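Local coordinates for response regulator receiver protein (Paraburkholderia phymatum, PDB 5TE9) that probably serves as a receiver in two-component signalling, accepting a phosphoryl group on an aspartate at one end of its parallel beta sheet, at residues 29-33 / 129-133; 123-127 / 139-143. All coordinates share one frame; numbering follows the deposited sequence.

Interaction 1. Residues 29-33 / 129-133; sequences DVMIT and KPVDF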
ATOM      1  N   ASP A  29       3.648  13.329  16.559  1.00 48.12           N
ATOM      2  CA  ASP A  29       2.808  12.297  15.961  1.00 50.68           C
ATOM      3  C   ASP A  29       2.399  12.660  14.540  1.00 49.52           C
ATOM      4  O   ASP A  29       2.308  11.774  13.677  1.00 45.04           O
ATOM      5  CB  ASP A  29       1.582  12.038  16.836  1.00 50.50           C
ATOM      6  CG  ASP A  29       1.935  11.312  18.118  1.00 63.88           C
ATOM      7  OD1 ASP A  29       2.804  10.416  18.067  1.00 74.73           O
ATOM      8  OD2 ASP A  29       1.354  11.637  19.172  1.00 71.91           O
ATOM      9  N   VAL A  30       2.162  13.951  14.265  1.00 41.78           N
ATOM     10  CA  VAL A  30       1.931  14.363  12.879  1.00 47.02           C
ATOM     11  C   VAL A  30       3.165  14.074  12.033  1.00 50.12           C
ATOM     12  O   VAL A  30       3.063  13.660  10.868  1.00 51.82           O
ATOM     13  CB  VAL A  30       1.536  15.848  12.806  1.00 48.28           C
ATOM     14  CG1 VAL A  30       1.739  16.387  11.397  1.00 40.70           C
ATOM     15  CG2 VAL A  30       0.095  16.034  13.235  1.00 44.20           C
ATOM     16  N   MET A  31       4.351  14.272  12.614  1.00 53.95           N
ATOM     17  CA  MET A  31       5.594  14.024  11.896  1.00 55.33           C
ATOM     18  C   MET A  31       5.719  12.554  11.499  1.00 52.20           C
ATOM     19  O   MET A  31       6.121  12.242  10.377  1.00 46.25           O
ATOM     20  CB  MET A  31       6.779  14.465  12.758  1.00 68.00           C
ATOM     21  CG  MET A  31       7.834  15.254  12.000  1.00 83.69           C
ATOM     22  SD  MET A  31       7.108  16.255  10.690  1.00 88.08           S
ATOM     23  CE  MET A  31       8.189  15.821   9.323  1.00 84.81           C
ATOM     24  N   ILE A  32       5.347  11.644  12.403  1.00 48.72           N
ATOM     25  CA  ILE A  32       5.422  10.210  12.133  1.00 49.90           C
ATOM     26  C   ILE A  32       4.559   9.828  10.934  1.00 47.59           C
ATOM     27  O   ILE A  32       4.975   9.044  10.071  1.00 47.72           O
ATOM     28  CB  ILE A  32       5.024   9.424  13.394  1.00 51.68           C
ATOM     29  CG1 ILE A  32       6.118   9.562  14.452  1.00 54.50           C
ATOM     30  CG2 ILE A  32       4.718   7.963  13.058  1.00 45.48           C
ATOM     31  CD1 ILE A  32       5.645   9.266  15.849  1.00 55.27           C
ATOM     32  N   THR A  33       3.355  10.388  10.849  1.00 39.52           N
ATOM     33  CA  THR A  33       2.480  10.053   9.739  1.00 37.16           C
ATOM     34  C   THR A  33       2.987  10.657   8.433  1.00 39.33           C
ATOM     35  O   THR A  33       2.957   9.996   7.391  1.00 43.71           O
ATOM     36  CB  THR A  33       1.062  10.512  10.054  1.00 38.54           C
ATOM     37  OG1 THR A  33       0.636   9.913  11.292  1.00 35.18           O
ATOM     38  CG2 THR A  33       0.129  10.099   8.952  1.00 33.14           C
ATOM     39  N   LYS A 129      -2.439   5.323  18.462  1.00 58.39           N
ATOM     40  CA  LYS A 129      -1.488   6.181  17.797  1.00 57.77           C
ATOM     41  C   LYS A 129      -0.088   5.877  18.316  1.00 64.30           C
ATOM     42  O   LYS A 129       0.071   5.274  19.382  1.00 68.26           O
ATOM     43  CB  LYS A 129      -1.874   7.639  18.019  1.00 54.30           C
ATOM     44  CG  LYS A 129      -1.395   8.201  19.295  1.00 61.23           C
ATOM     45  CD  LYS A 129      -1.649   9.685  19.335  1.00 70.41           C
ATOM     46  CE  LYS A 129      -2.964   9.989  20.013  1.00 72.65           C
ATOM     47  NZ  LYS A 129      -2.964  11.359  20.583  1.00 78.78           N
ATOM     48  N   PRO A 130       0.967   6.265  17.583  1.00 62.99           N
ATOM     49  CA  PRO A 130       0.971   7.078  16.365  1.00 55.15           C
ATOM     50  C   PRO A 130       0.637   6.269  15.143  1.00 48.91           C
ATOM     51  O   PRO A 130       0.703   5.056  15.169  1.00 51.45           O
ATOM     52  CB  PRO A 130       2.400   7.593  16.297  1.00 61.69           C
ATOM     53  CG  PRO A 130       3.188   6.488  16.887  1.00 68.74           C
ATOM     54  CD  PRO A 130       2.331   5.865  17.967  1.00 68.20           C
ATOM     55  N   VAL A 131       0.280   6.965  14.075  1.00 39.24           N
ATOM     56  CA  VAL A 131      -0.090   6.319  12.825  1.00 37.96           C
ATOM     57  C   VAL A 131       1.161   6.315  11.958  1.00 40.10           C
ATOM     58  O   VAL A 131       1.371   7.170  11.098  1.00 48.05           O
ATOM     59  CB  VAL A 131      -1.265   7.014  12.149  1.00 41.70           C
ATOM     60  CG1 VAL A 131      -1.515   6.383  10.764  1.00 36.93           C
ATOM     61  CG2 VAL A 131      -2.482   6.907  13.041  1.00 40.18           C
ATOM     62  N   ASP A 132       2.008   5.315  12.182  1.00 42.82           N
ATOM     63  CA  ASP A 132       3.052   4.980  11.229  1.00 46.91           C
ATOM     64  C   ASP A 132       2.442   4.164  10.092  1.00 48.01           C
ATOM     65  O   ASP A 132       1.234   3.941  10.036  1.00 44.76           O
ATOM     66  CB  ASP A 132       4.181   4.231  11.932  1.00 55.46           C
ATOM     67  CG  ASP A 132       3.815   2.809  12.236  1.00 64.40           C
ATOM     68  OD1 ASP A 132       4.700   1.933  12.131  1.00 74.94           O
ATOM     69  OD2 ASP A 132       2.625   2.569  12.538  1.00 63.29           O
ATOM     70  N   PHE A 133       3.282   3.700   9.168  1.00 51.01           N
ATOM     71  CA  PHE A 133       2.759   3.032   7.979  1.00 44.66           C
ATOM     72  C   PHE A 133       2.092   1.710   8.337  1.00 41.97           C
ATOM     73  O   PHE A 133       1.063   1.357   7.757  1.00 45.36           O
ATOM     74  CB  PHE A 133       3.872   2.818   6.951  1.00 51.06           C
ATOM     75  CG  PHE A 133       3.396   2.211   5.657  1.00 40.12           C
ATOM     76  CD1 PHE A 133       2.594   2.940   4.789  1.00 42.50           C
ATOM     77  CD2 PHE A 133       3.761   0.928   5.305  1.00 47.20           C
ATOM     78  CE1 PHE A 133       2.166   2.401   3.592  1.00 39.11           C
ATOM     79  CE2 PHE A 133       3.331   0.365   4.106  1.00 47.12           C
ATOM     80  CZ  PHE A 133       2.532   1.111   3.249  1.00 42.59           C
TER
HETATM   81  O   HOH W   1      -0.044   9.862  13.921  1.00 46.38           O
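D29 points its side chain at the irregular segment 129-133 and T33, one helical turn on, reaches it through OG1; the segment runs alongside helix 27-39, the CA atoms of D29 and P130 lying 5.5 Å apart and those of T33 and D132 5.3 Å. The peptide bond between K129 and P130, just past strand 126-128, is cis. At the T33 end a single direct hydrogen bond joins the segments, from T33 OG1 to V131 O (2.8 Å); the donor stands 28° off the carbonyl plane. With chi1 at -56°, OG1 lies opposite the carbonyl carbon of T33 and faces the loop. The same hydroxyl accepts a bond from a water at 2.7 Å, and this water in turn takes the N-H of V131, so the threonine holds the V131 carbonyl directly and its amide through the water. A lysine followed by a cis proline after the fifth strand is a hallmark of CheY-like receiver domains, and here K129 NZ is modelled in a salt bridge with D77, the predicted phosphorylation site, though the placement of NZ is less certain. D29 meets the aliphatic part of that lysine, OD2 lying 3.6 Å from K129 CD as the two side chains cross nearly perpendicularly, while its OD1 rests 3.4 Å from P130 CB. I32 supplies the apolar part: its CD1 approaches P130 CB at 3.7 Å, and its CG2 branch sits 3.9 Å from D132 CB. Rigid proline gives this isoleucine a fixed apolar surface. D132, N-cap of helix 133-142, suits its place because its short carboxylate can reach forward to a first-turn N-H, OD2 accepting from R135 N.

Interaction 2. Residues 123-127 / 139-143; sequences ANCYI and VVRRI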
ATOM      1  N   ALA A 123     -16.299  -0.823  15.728  1.00 77.90           N
ATOM      2  CA  ALA A 123     -15.185  -1.294  16.545  1.00 81.67           C
ATOM      3  C   ALA A 123     -13.870  -1.160  15.785  1.00 83.09           C
ATOM      4  O   ALA A 123     -12.811  -0.906  16.373  1.00 81.22           O
ATOM      5  CB  ALA A 123     -15.410  -2.737  16.970  1.00 87.40           C
ATOM      6  N   ASN A 124     -13.956  -1.324  14.463  1.00 86.75           N
ATOM      7  CA  ASN A 124     -12.782  -1.243  13.600  1.00 89.46           C
ATOM      8  C   ASN A 124     -12.263   0.184  13.435  1.00 82.01           C
ATOM      9  O   ASN A 124     -11.097   0.371  13.067  1.00 82.63           O
ATOM     10  CB  ASN A 124     -13.117  -1.844  12.232  1.00 99.34           C
ATOM     11  CG  ASN A 124     -14.390  -1.259  11.632  1.00106.15           C
ATOM     12  OD1 ASN A 124     -15.270  -0.785  12.355  1.00110.21           O
ATOM     13  ND2 ASN A 124     -14.495  -1.295  10.305  1.00105.84           N
ATOM     14  N   CYS A 125     -13.093   1.191  13.704  1.00 74.30           N
ATOM     15  CA  CYS A 125     -12.733   2.578  13.445  1.00 67.89           C
ATOM     16  C   CYS A 125     -11.872   3.172  14.556  1.00 59.06           C
ATOM     17  O   CYS A 125     -11.976   4.363  14.846  1.00 64.41           O
ATOM     18  CB  CYS A 125     -14.002   3.412  13.255  1.00 73.83           C
ATOM     19  SG  CYS A 125     -15.048   2.850  11.889  1.00 77.52           S
ATOM     20  N   TYR A 126     -11.027   2.357  15.182  1.00 51.28           N
ATOM     21  CA  TYR A 126     -10.149   2.787  16.260  1.00 50.46           C
ATOM     22  C   TYR A 126      -8.787   2.151  16.051  1.00 51.22           C
ATOM     23  O   TYR A 126      -8.703   0.951  15.773  1.00 50.35           O
ATOM     24  CB  TYR A 126     -10.696   2.382  17.633  1.00 56.99           C
ATOM     25  CG  TYR A 126     -12.044   2.976  17.950  1.00 64.82           C
ATOM     26  CD1 TYR A 126     -13.212   2.349  17.540  1.00 69.37           C
ATOM     27  CD2 TYR A 126     -12.148   4.167  18.649  1.00 70.09           C
ATOM     28  CE1 TYR A 126     -14.440   2.892  17.808  1.00 74.36           C
ATOM     29  CE2 TYR A 126     -13.371   4.718  18.927  1.00 75.26           C
ATOM     30  CZ  TYR A 126     -14.516   4.076  18.504  1.00 79.60           C
ATOM     31  OH  TYR A 126     -15.739   4.630  18.780  1.00 85.81           O
ATOM     32  N   ILE A 127      -7.724   2.952  16.165  1.00 50.70           N
ATOM     33  CA  ILE A 127      -6.364   2.434  16.170  1.00 52.82           C
ATOM     34  C   ILE A 127      -5.543   3.258  17.141  1.00 55.03           C
ATOM     35  O   ILE A 127      -5.807   4.442  17.366  1.00 59.86           O
ATOM     36  CB  ILE A 127      -5.667   2.436  14.793  1.00 57.45           C
ATOM     37  CG1 ILE A 127      -5.487   3.848  14.278  1.00 65.40           C
ATOM     38  CG2 ILE A 127      -6.395   1.580  13.774  1.00 59.89           C
ATOM     39  CD1 ILE A 127      -4.270   3.962  13.412  1.00 73.98           C
ATOM     40  N   VAL A 139      -5.451   0.269   9.380  1.00 51.38           N
ATOM     41  CA  VAL A 139      -6.653   1.062   9.119  1.00 48.14           C
ATOM     42  C   VAL A 139      -7.283   0.633   7.805  1.00 45.25           C
ATOM     43  O   VAL A 139      -8.476   0.317   7.733  1.00 51.24           O
ATOM     44  CB  VAL A 139      -6.325   2.566   9.105  1.00 45.59           C
ATOM     45  CG1 VAL A 139      -7.529   3.355   8.626  1.00 47.01           C
ATOM     46  CG2 VAL A 139      -5.927   3.028  10.474  1.00 50.81           C
ATOM     47  N   VAL A 140      -6.476   0.606   6.745  1.00 41.97           N
ATOM     48  CA  VAL A 140      -6.978   0.231   5.433  1.00 39.97           C
ATOM     49  C   VAL A 140      -7.612  -1.163   5.487  1.00 45.03           C
ATOM     50  O   VAL A 140      -8.680  -1.395   4.907  1.00 47.85           O
ATOM     51  CB  VAL A 140      -5.837   0.332   4.401  1.00 44.16           C
ATOM     52  CG1 VAL A 140      -6.187  -0.397   3.108  1.00 40.29           C
ATOM     53  CG2 VAL A 140      -5.512   1.818   4.132  1.00 36.60           C
ATOM     54  N   ARG A 141      -6.994  -2.093   6.227  1.00 42.83           N
ATOM     55  CA  ARG A 141      -7.556  -3.432   6.344  1.00 59.22           C
ATOM     56  C   ARG A 141      -8.916  -3.404   7.026  1.00 60.95           C
ATOM     57  O   ARG A 141      -9.840  -4.107   6.608  1.00 69.16           O
ATOM     58  CB  ARG A 141      -6.605  -4.342   7.117  1.00 65.32           C
ATOM     59  CG  ARG A 141      -5.375  -4.755   6.357  1.00 64.69           C
ATOM     60  CD  ARG A 141      -4.549  -5.742   7.163  1.00 60.68           C
ATOM     61  NE  ARG A 141      -5.206  -7.034   7.316  1.00 58.47           N
ATOM     62  CZ  ARG A 141      -5.723  -7.474   8.455  1.00 63.20           C
ATOM     63  NH1 ARG A 141      -5.670  -6.716   9.534  1.00 61.20           N
ATOM     64  NH2 ARG A 141      -6.292  -8.672   8.518  1.00 70.15           N
ATOM     65  N   ARG A 142      -9.057  -2.594   8.079  1.00 61.27           N
ATOM     66  CA  ARG A 142     -10.257  -2.592   8.904  1.00 63.94           C
ATOM     67  C   ARG A 142     -11.447  -1.927   8.229  1.00 67.78           C
ATOM     68  O   ARG A 142     -12.561  -2.013   8.756  1.00 74.53           O
ATOM     69  CB  ARG A 142      -9.981  -1.886  10.234  1.00 59.45           C
ATOM     70  CG  ARG A 142      -8.785  -2.416  10.996  1.00 57.73           C
ATOM     71  CD  ARG A 142      -9.185  -3.044  12.288  1.00 59.74           C
ATOM     72  NE  ARG A 142      -8.065  -3.224  13.198  1.00 59.84           N
ATOM     73  CZ  ARG A 142      -7.696  -2.318  14.097  1.00 62.81           C
ATOM     74  NH1 ARG A 142      -8.352  -1.174  14.179  1.00 66.78           N
ATOM     75  NH2 ARG A 142      -6.680  -2.555  14.916  1.00 62.44           N
ATOM     76  N   ILE A 143     -11.247  -1.269   7.092  1.00 52.02           N
ATOM     77  CA  ILE A 143     -12.283  -0.474   6.452  1.00 53.39           C
ATOM     78  C   ILE A 143     -12.622  -1.134   5.132  1.00 53.65           C
ATOM     79  O   ILE A 143     -11.782  -1.184   4.223  1.00 55.35           O
ATOM     80  CB  ILE A 143     -11.839   0.983   6.263  1.00 58.98           C
ATOM     81  CG1 ILE A 143     -11.682   1.644   7.635  1.00 59.87           C
ATOM     82  CG2 ILE A 143     -12.834   1.747   5.410  1.00 56.78           C
ATOM     83  CD1 ILE A 143     -11.320   3.077   7.575  1.00 50.77           C
TER
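R142, near the C-terminal end of helix 133-142, reaches back to N124 and Y126 just before and at the start of strand 126-128; the strand and helix form the last beta-alpha unit of the CheY-like fold. Its CB packs against N124 CB at 3.7 Å. CG and CD then pass the N124 carbonyl, CD 4.0 Å from N124 O, with a bend at chi2 (-115°) directing the chain toward the strand. NE has a long, weak ion pair with E138. At the tip, NH1 donates to Y126 O at 2.7 Å, nearly in the guanidinium plane, and more weakly to N124 O, while NH2 has a weak, long ion pair with E113. Arginine suits this place because a long aliphatic stem carries a flat donor group to two backbone carbonyls. I127 CG2 approaches R142 NH1 obliquely at 3.4 Å. Deeper in, the CD1 of I127 meets V139 CG2 at 3.5 Å, the branched side chains crossing at about a right angle and joining strand to helix through apolar contact. N124 returns the grip: its amide ND2 donates to R142 O at 2.6 Å, with an N-H...O angle of 168° and the acceptor only 7° out of the amide plane.

In the fold
Interactions 1 and 2 have centres about 15 Å apart and join end to end in sequence: 123-127 leads through the end of strand 126-128 into 129-133, which opens helix 133-142, whose last turn lies in 139-143. Interaction 1 thus ties the start of this final helix to helix 27-39, whereas interaction 2 ties its end back to the strand that precedes it. Interaction 1 belongs to the phosphoacceptor end of the sheet through K129, whose less certainly placed NZ is modelled in a salt bridge to D77. Interaction 2 lies at the start of strand 126-128, one of the two edge strands of the sheet within this chain. Both sit near the second subunit: F133 packs on V137 of that chain, and R141 bonds to the backbone of its Y39.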